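Local coordinates for ankyrin repeat domain protein (Legionella pneumophila subsp. pneumophila, PDB 6MCA), which is a Legionella effector with ankyrin repeats and a cysteine protease-like part, and interacts with the host LARP7 component of the 7SK snRNP complex, at residues S25-I30 against D52-T57. Numbering follows the deposited sequence.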
loop_
_atom_site.group_PDB
_atom_site.type_symbol
_atom_site.label_atom_id
_atom_site.label_comp_id
_atom_site.label_asym_id
_atom_site.label_seq_id
_atom_site.Cartn_x
_atom_site.Cartn_y
_atom_site.Cartn_z
ATOM N N SER A 25 34.246 2.943 6.320
ATOM C CA SER A 25 33.021 2.884 7.102
ATOM C C SER A 25 32.625 1.432 7.315
ATOM O O SER A 25 32.894 0.570 6.474
ATOM C CB SER A 25 31.889 3.648 6.407
ATOM O OG SER A 25 30.621 3.247 6.895
ATOM N N ILE A 26 31.983 1.172 8.457
ATOM C CA ILE A 26 31.451 -0.163 8.712
ATOM C C ILE A 26 30.313 -0.470 7.748
ATOM O O ILE A 26 30.155 -1.611 7.291
ATOM C CB ILE A 26 31.014 -0.294 10.185
ATOM C CG1 ILE A 26 30.464 -1.695 10.466
ATOM C CG2 ILE A 26 29.986 0.768 10.553
ATOM C CD1 ILE A 26 30.643 -2.145 11.900
ATOM N N ALA A 27 29.516 0.546 7.403
ATOM C CA ALA A 27 28.455 0.353 6.421
ATOM C C ALA A 27 29.030 0.011 5.054
ATOM O O ALA A 27 28.518 -0.875 4.363
ATOM C CB ALA A 27 27.581 1.604 6.338
ATOM N N ASN A 28 30.097 0.703 4.647
ATOM C CA ASN A 28 30.733 0.390 3.372
ATOM C C ASN A 28 31.388 -0.986 3.398
ATOM O O ASN A 28 31.437 -1.667 2.367
ATOM C CB ASN A 28 31.759 1.466 3.014
ATOM C CG ASN A 28 31.115 2.813 2.729
ATOM O OD1 ASN A 28 29.951 2.889 2.337
ATOM N ND2 ASN A 28 31.876 3.884 2.926
ATOM N N ASP A 29 31.896 -1.409 4.559
ATOM C CA ASP A 29 32.415 -2.767 4.691
ATOM C C ASP A 29 31.307 -3.792 4.489
ATOM O O ASP A 29 31.480 -4.781 3.765
ATOM C CB ASP A 29 33.066 -2.952 6.064
ATOM C CG ASP A 29 34.398 -2.241 6.181
ATOM O OD1 ASP A 29 34.897 -1.731 5.157
ATOM O OD2 ASP A 29 34.947 -2.194 7.303
ATOM N N ILE A 30 30.158 -3.568 5.126
ATOM C CA ILE A 30 29.042 -4.506 5.023
ATOM C C ILE A 30 28.514 -4.555 3.594
ATOM O O ILE A 30 28.266 -5.634 3.044
ATOM C CB ILE A 30 27.939 -4.126 6.027
ATOM C CG1 ILE A 30 28.411 -4.388 7.460
ATOM C CG2 ILE A 30 26.652 -4.881 5.733
ATOM C CD1 ILE A 30 27.431 -3.933 8.521
ATOM N N ASP A 52 24.195 4.924 10.598
ATOM C CA ASP A 52 25.283 5.241 9.684
ATOM C C ASP A 52 24.866 6.349 8.715
ATOM O O ASP A 52 23.802 6.959 8.846
ATOM C CB ASP A 52 25.751 3.979 8.958
ATOM C CG ASP A 52 24.644 3.302 8.159
ATOM O OD1 ASP A 52 23.635 3.956 7.819
ATOM O OD2 ASP A 52 24.785 2.095 7.874
ATOM N N GLU A 53 25.713 6.608 7.718
ATOM C CA GLU A 53 25.475 7.669 6.748
ATOM C C GLU A 53 24.279 7.397 5.846
ATOM O O GLU A 53 23.819 8.320 5.167
ATOM C CB GLU A 53 26.728 7.882 5.893
ATOM C CG GLU A 53 27.190 6.641 5.140
ATOM C CD GLU A 53 28.187 5.809 5.927
ATOM O OE1 GLU A 53 28.034 5.700 7.163
ATOM O OE2 GLU A 53 29.126 5.262 5.308
ATOM N N TYR A 54 23.772 6.166 5.816
ATOM C CA TYR A 54 22.608 5.820 5.012
ATOM C C TYR A 54 21.322 5.763 5.825
ATOM O O TYR A 54 20.264 5.464 5.264
ATOM C CB TYR A 54 22.831 4.478 4.309
ATOM C CG TYR A 54 24.084 4.425 3.465
ATOM C CD1 TYR A 54 24.135 5.040 2.221
ATOM C CD2 TYR A 54 25.217 3.758 3.912
ATOM C CE1 TYR A 54 25.279 4.994 1.445
ATOM C CE2 TYR A 54 26.366 3.707 3.144
ATOM C CZ TYR A 54 26.391 4.326 1.913
ATOM O OH TYR A 54 27.532 4.276 1.146
ATOM N N GLY A 55 21.387 6.041 7.125
ATOM C CA GLY A 55 20.217 5.994 7.975
ATOM C C GLY A 55 19.928 4.650 8.603
ATOM O O GLY A 55 18.843 4.472 9.170
ATOM N N PHE A 56 20.860 3.703 8.531
ATOM C CA PHE A 56 20.658 2.356 9.038
ATOM C C PHE A 56 21.699 2.031 10.102
ATOM O O PHE A 56 22.674 2.758 10.301
ATOM C CB PHE A 56 20.728 1.324 7.902
ATOM C CG PHE A 56 19.720 1.552 6.814
ATOM C CD1 PHE A 56 18.366 1.517 7.091
ATOM C CD2 PHE A 56 20.127 1.793 5.512
ATOM C CE1 PHE A 56 17.435 1.726 6.095
ATOM C CE2 PHE A 56 19.198 2.001 4.510
ATOM C CZ PHE A 56 17.850 1.967 4.802
ATOM N N THR A 57 21.472 0.923 10.794
ATOM C CA THR A 57 22.431 0.346 11.719
ATOM C C THR A 57 23.206 -0.766 11.030
ATOM O O THR A 57 22.785 -1.273 9.986
ATOM C CB THR A 57 21.715 -0.209 12.957
ATOM O OG1 THR A 57 20.942 -1.358 12.591
ATOM C CG2 THR A 57 20.799 0.842 13.564
HETATM O O HOH W 1 28.977 3.452 9.006
#
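The N-cap of helix 26-31, S25, is met by E53 from a turn that resembles those of ankyrin repeats, near the N-terminal end of the modelled chain. S25 OG donates to E53 OE2 at 3.0 Å, meeting the syn lone pair of that oxygen, on the side of OE1. The S25 hydroxyl also accepts, weakly, from A27 N and N28 N, so one atom caps the helix and ties it to the loop. Water 1 closes a second path, donating to S25 OG (2.7 Å) and to E53 OE1 (3.1 Å). The E53 chain bends at chi2 (-91°), bringing both oxygens to the start of the helix, where the helix dipole would probably favour a negative charge. Beside it, Y54 OH donates to N28 OD1 at 3.0 Å, in the amide plane with a C=O...donor angle of 155°. Ring and amide planes are 70° apart, and E53 CG lies over the rim of one ring face. A27 CB touches the edge of the Y54 ring at Y54 CE2 (4.0 Å) and approaches D52 OD2 to 3.2 Å.

D52 to G55 form a type I turn, after which F56 and T57 lead into helix 58-65 through a G-x-T-P-L sequence consistent with an ankyrin repeat; T57 OG1 caps that helix at I60 N. D52 OD1 holds the turn by accepting from Y54 N (3.0 Å), an Asx turn, and from F56 N (2.9 Å). The two donors reach it from opposite faces of the carboxylate plane. G55 adopts a backbone conformation suited to glycine, while F56 stacks edge-to-face with W94. R239 makes a weak hydrogen bond to the same Y54 OH, and P238 touches the Y54 side chain.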